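Local coordinates for protein phytochrome Response Regulator RcpA (Tolypothrix sp. PCC 7601, PDB 1K68) that probably relays signals from a cyanobacterial phytochrome as a CheY-like response regulator, carrying a phosphoaspartate and a bound magnesium ion and assembling into a homodimer, at residues 17-22 with 121-126; 4-8 with 40-44. All coordinates share one frame. Residue numbers count along the deposited sequence, not the author numbering.

Interaction 1 of 2, residues 17-22 with 121-126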
# COMPACT_ATOMS: atom_id res chain seq x y z
N LEU A 17 3.92 -1.39 0.95
CA LEU A 17 4.29 -0.28 0.07
C LEU A 17 5.36 -0.69 -0.95
O LEU A 17 5.22 -0.45 -2.15
CB LEU A 17 4.76 0.90 0.92
CG LEU A 17 5.03 2.23 0.21
CD1 LEU A 17 4.94 3.36 1.22
CD2 LEU A 17 6.40 2.21 -0.47
N ILE A 18 6.44 -1.30 -0.46
CA ILE A 18 7.51 -1.75 -1.34
C ILE A 18 6.97 -2.69 -2.41
O ILE A 18 7.31 -2.56 -3.58
CB ILE A 18 8.63 -2.44 -0.53
CG1 ILE A 18 9.28 -1.43 0.41
CG2 ILE A 18 9.66 -3.04 -1.47
CD1 ILE A 18 10.34 -2.01 1.33
N GLN A 19 6.13 -3.64 -2.01
CA GLN A 19 5.55 -4.58 -2.97
C GLN A 19 4.64 -3.87 -3.98
O GLN A 19 4.56 -4.28 -5.14
CB GLN A 19 4.75 -5.68 -2.26
CG GLN A 19 5.62 -6.60 -1.43
CD GLN A 19 4.85 -7.76 -0.84
OE1 GLN A 19 3.72 -7.60 -0.39
NE2 GLN A 19 5.47 -8.94 -0.83
N GLU A 20 3.97 -2.82 -3.54
CA GLU A 20 3.07 -2.05 -4.41
C GLU A 20 3.86 -1.26 -5.44
O GLU A 20 3.49 -1.18 -6.61
CB GLU A 20 2.22 -1.09 -3.59
CG GLU A 20 1.23 -1.77 -2.68
CD GLU A 20 0.33 -2.71 -3.44
OE1 GLU A 20 -0.29 -2.25 -4.42
OE2 GLU A 20 0.25 -3.90 -3.07
N ALA A 21 4.95 -0.65 -4.99
CA ALA A 21 5.79 0.15 -5.87
C ALA A 21 6.44 -0.74 -6.93
O ALA A 21 6.47 -0.39 -8.11
CB ALA A 21 6.84 0.88 -5.07
N LEU A 22 6.95 -1.89 -6.51
CA LEU A 22 7.60 -2.80 -7.44
C LEU A 22 6.60 -3.43 -8.41
O LEU A 22 6.97 -3.84 -9.51
CB LEU A 22 8.33 -3.91 -6.68
CG LEU A 22 9.52 -3.50 -5.81
CD1 LEU A 22 10.01 -4.70 -5.01
CD2 LEU A 22 10.63 -2.94 -6.68
N LEU A 121 8.75 7.78 -0.33
CA LEU A 121 9.33 6.44 -0.24
C LEU A 121 8.86 5.62 -1.44
O LEU A 121 9.64 4.87 -2.03
CB LEU A 121 8.89 5.77 1.06
CG LEU A 121 9.29 4.31 1.28
CD1 LEU A 121 10.81 4.15 1.25
CD2 LEU A 121 8.74 3.86 2.60
N PHE A 122 7.59 5.76 -1.79
CA PHE A 122 7.05 5.03 -2.93
C PHE A 122 7.87 5.38 -4.17
O PHE A 122 8.24 4.52 -4.95
CB PHE A 122 5.59 5.40 -3.15
CG PHE A 122 4.88 4.50 -4.14
CD1 PHE A 122 4.27 3.32 -3.71
CD2 PHE A 122 4.82 4.84 -5.48
CE1 PHE A 122 3.60 2.50 -4.61
CE2 PHE A 122 4.16 4.02 -6.40
CZ PHE A 122 3.55 2.84 -5.96
N GLN A 123 8.17 6.67 -4.34
CA GLN A 123 8.94 7.10 -5.50
C GLN A 123 10.39 6.64 -5.42
O GLN A 123 11.04 6.44 -6.43
CB GLN A 123 8.86 8.62 -5.65
CG GLN A 123 7.48 9.11 -6.06
CD GLN A 123 6.98 8.44 -7.33
OE1 GLN A 123 7.67 8.42 -8.35
NE2 GLN A 123 5.77 7.88 -7.28
N ILE A 124 10.90 6.47 -4.21
CA ILE A 124 12.26 5.99 -4.04
C ILE A 124 12.33 4.54 -4.50
O ILE A 124 13.26 4.14 -5.21
CB ILE A 124 12.71 6.10 -2.56
CG1 ILE A 124 13.19 7.52 -2.27
CG2 ILE A 124 13.79 5.08 -2.26
CD1 ILE A 124 13.65 7.73 -0.86
N VAL A 125 11.35 3.73 -4.10
CA VAL A 125 11.36 2.33 -4.50
C VAL A 125 11.28 2.25 -6.02
O VAL A 125 11.92 1.40 -6.64
CB VAL A 125 10.20 1.55 -3.88
CG1 VAL A 125 10.19 0.11 -4.40
CG2 VAL A 125 10.33 1.56 -2.36
N LYS A 126 10.51 3.16 -6.62
CA LYS A 126 10.37 3.18 -8.07
C LYS A 126 11.73 3.51 -8.69
O LYS A 126 12.08 2.98 -9.74
CB LYS A 126 9.35 4.24 -8.52
CG LYS A 126 7.93 3.96 -8.06
CD LYS A 126 7.41 2.63 -8.58
CE LYS A 126 7.22 2.63 -10.09
NZ LYS A 126 6.73 1.31 -10.59

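Interaction 2 of 2, residues 4-8 with 40-44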
# COMPACT_ATOMS: atom_id res chain seq x y z
N LYS A 4 14.22 -11.73 -10.25
CA LYS A 4 13.71 -11.95 -8.91
C LYS A 4 14.31 -10.96 -7.91
O LYS A 4 15.52 -10.73 -7.91
CB LYS A 4 14.00 -13.37 -8.41
CG LYS A 4 13.54 -13.57 -6.96
CD LYS A 4 14.00 -14.88 -6.35
CE LYS A 4 13.21 -16.06 -6.86
NZ LYS A 4 13.60 -17.30 -6.13
N ILE A 5 13.46 -10.39 -7.07
CA ILE A 5 13.88 -9.44 -6.06
C ILE A 5 13.62 -10.06 -4.69
O ILE A 5 12.50 -10.51 -4.40
CB ILE A 5 13.10 -8.13 -6.18
CG1 ILE A 5 13.34 -7.54 -7.56
CG2 ILE A 5 13.54 -7.15 -5.12
CD1 ILE A 5 12.41 -6.40 -7.88
N PHE A 6 14.66 -10.09 -3.86
CA PHE A 6 14.56 -10.66 -2.52
C PHE A 6 14.52 -9.50 -1.52
O PHE A 6 15.50 -8.77 -1.35
CB PHE A 6 15.78 -11.56 -2.27
CG PHE A 6 15.66 -12.43 -1.05
CD1 PHE A 6 14.57 -13.28 -0.88
CD2 PHE A 6 16.66 -12.42 -0.08
CE1 PHE A 6 14.49 -14.12 0.22
CE2 PHE A 6 16.59 -13.26 1.03
CZ PHE A 6 15.51 -14.12 1.18
N LEU A 7 13.37 -9.34 -0.88
CA LEU A 7 13.15 -8.29 0.10
C LEU A 7 13.21 -8.87 1.50
O LEU A 7 12.39 -9.72 1.86
CB LEU A 7 11.78 -7.64 -0.13
CG LEU A 7 11.23 -6.66 0.91
CD1 LEU A 7 12.12 -5.42 1.02
CD2 LEU A 7 9.82 -6.25 0.50
N VAL A 8 14.20 -8.42 2.27
CA VAL A 8 14.38 -8.85 3.65
C VAL A 8 13.92 -7.67 4.51
O VAL A 8 14.65 -6.68 4.68
CB VAL A 8 15.86 -9.17 3.95
CG1 VAL A 8 15.99 -9.74 5.36
CG2 VAL A 8 16.41 -10.16 2.92
N ALA A 40 16.54 -15.09 5.83
CA ALA A 40 17.27 -14.47 4.74
C ALA A 40 18.46 -15.33 4.31
O ALA A 40 18.58 -15.70 3.15
CB ALA A 40 17.75 -13.08 5.16
N MET A 41 19.33 -15.64 5.27
CA MET A 41 20.50 -16.45 4.96
C MET A 41 20.15 -17.86 4.52
O MET A 41 20.75 -18.39 3.58
CB MET A 41 21.44 -16.48 6.16
CG MET A 41 22.02 -15.12 6.51
SD MET A 41 22.81 -14.36 5.08
CE MET A 41 24.30 -15.36 4.98
N ALA A 42 19.18 -18.48 5.18
CA ALA A 42 18.77 -19.83 4.81
C ALA A 42 18.32 -19.85 3.34
O ALA A 42 18.71 -20.74 2.57
CB ALA A 42 17.64 -20.31 5.72
N TYR A 43 17.52 -18.87 2.97
CA TYR A 43 17.01 -18.76 1.60
C TYR A 43 18.14 -18.56 0.60
O TYR A 43 18.18 -19.22 -0.44
CB TYR A 43 16.02 -17.59 1.51
CG TYR A 43 15.27 -17.49 0.19
CD1 TYR A 43 13.96 -17.95 0.08
CD2 TYR A 43 15.89 -16.95 -0.94
CE1 TYR A 43 13.28 -17.87 -1.14
CE2 TYR A 43 15.21 -16.87 -2.15
CZ TYR A 43 13.91 -17.33 -2.25
OH TYR A 43 13.26 -17.25 -3.45
N LEU A 44 19.07 -17.66 0.91
CA LEU A 44 20.18 -17.38 0.00
C LEU A 44 21.16 -18.54 -0.12
O LEU A 44 21.77 -18.73 -1.16
CB LEU A 44 20.91 -16.11 0.44
CG LEU A 44 20.06 -14.83 0.36
CD1 LEU A 44 20.81 -13.65 0.98
CD2 LEU A 44 19.72 -14.55 -1.10

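Interaction 1 of 2, residues 17-22 with 121-126
Phe122 lays one face of its ring against Ala21, whose CB sits 3.8 Å from the ring centroid and 18° off the ring normal, a CH-pi contact. The small side chain lets the two helices approach closely, with Ala21 CA only 5.8 Å from Phe122 CA and the segment axes 8.7 Å apart at a crossing angle of -51°. One turn on from Phe122, Val125 CG1 reaches Ala21 CB at 3.5 Å and Leu22 CD2 at 3.8 Å. One turn back from Ala21, Leu17 CD2 lies 4.0 Å from both Leu121 CG and Phe122 CD1. Lys126 NZ, whose modelled position is less certain, is placed to donate hydrogen bonds to Ala21 O (3.0 Å) and to Asn24 O. Leu17 and Phe122 also pack on Pro81 of the second subunit. Within the (beta/alpha)5 receiver domain, helices 12-23 and 118-135 pair on one face of the parallel sheet, where Ile18 and Leu22 reach strand 4-8.

Interaction 2 of 2, residues 4-8 with 40-44
The rings of Phe6 and Tyr43 form an offset stack, their centroids 4.4 Å apart and their planes inclined by 20°. Phe6 CE1 comes within 3.4 Å of Tyr43 CD2, so each ring has part of the other over one face. Two more residues of the helix touch the phenylalanine ring: Leu44 CD2 approaches Phe6 CD2 at 3.9 Å, and Ala40 O lies 3.8 Å from Phe6 CE2. Further along the strand, Val8 CG1 meets Ala40 CB at 3.8 Å, and here the backbones come nearest, with Val8 CA 6.4 Å from Ala40 CA.

Lys4, Phe6 and Val8 all point toward the helix because alternate residues of a strand share one face. The strand and helix segments run at 159° to each other, nearly antiparallel, as expected for a doubly wound alpha/beta receiver fold in which helices return across a parallel sheet. Strand 4-8 lies between strands 30-34 and 58-60, and Phe6 is further enclosed by Val34 and Ile59 on these neighbours. Leu44 also touches Ile77, joining this cluster to helix 70-79.

Toward the start of the strand the contact becomes polar. The side chain of Lys4 stands out from the strand toward the helix and ends at the phenol end of Tyr43, where NZ approaches near the plane of the ring and donates a hydrogen bond to Tyr43 OH (2.7 Å). The same ammonium group is also hydrogen-bonded to Ser54 O, and Lys4 N bonds to Asp57 OD1.

Strand 4-8 connects the two contacts, whose centres lie 18 Å apart: residues of alternating orientation serve opposite faces of the sheet. Lys4, Phe6 and Val8 face interaction 2, whereas Ile5 and Leu7 turn to helix 12-23 of interaction 1. There Leu7 CD2 is 3.8 Å from Ile18 CG2, and Ile5 CD1 is 4.1 Å from Leu22 CD2. Helix 12-23 follows this strand directly in the chain. The magnesium ion, bound by Asp10, Asn64 and the phosphorylated Asp62, is about 8 Å from the side chain of Val8 and about 10 Å from that of Ile18, so one end of each contact comes near the phosphorylation site, and neither includes the metal ligands.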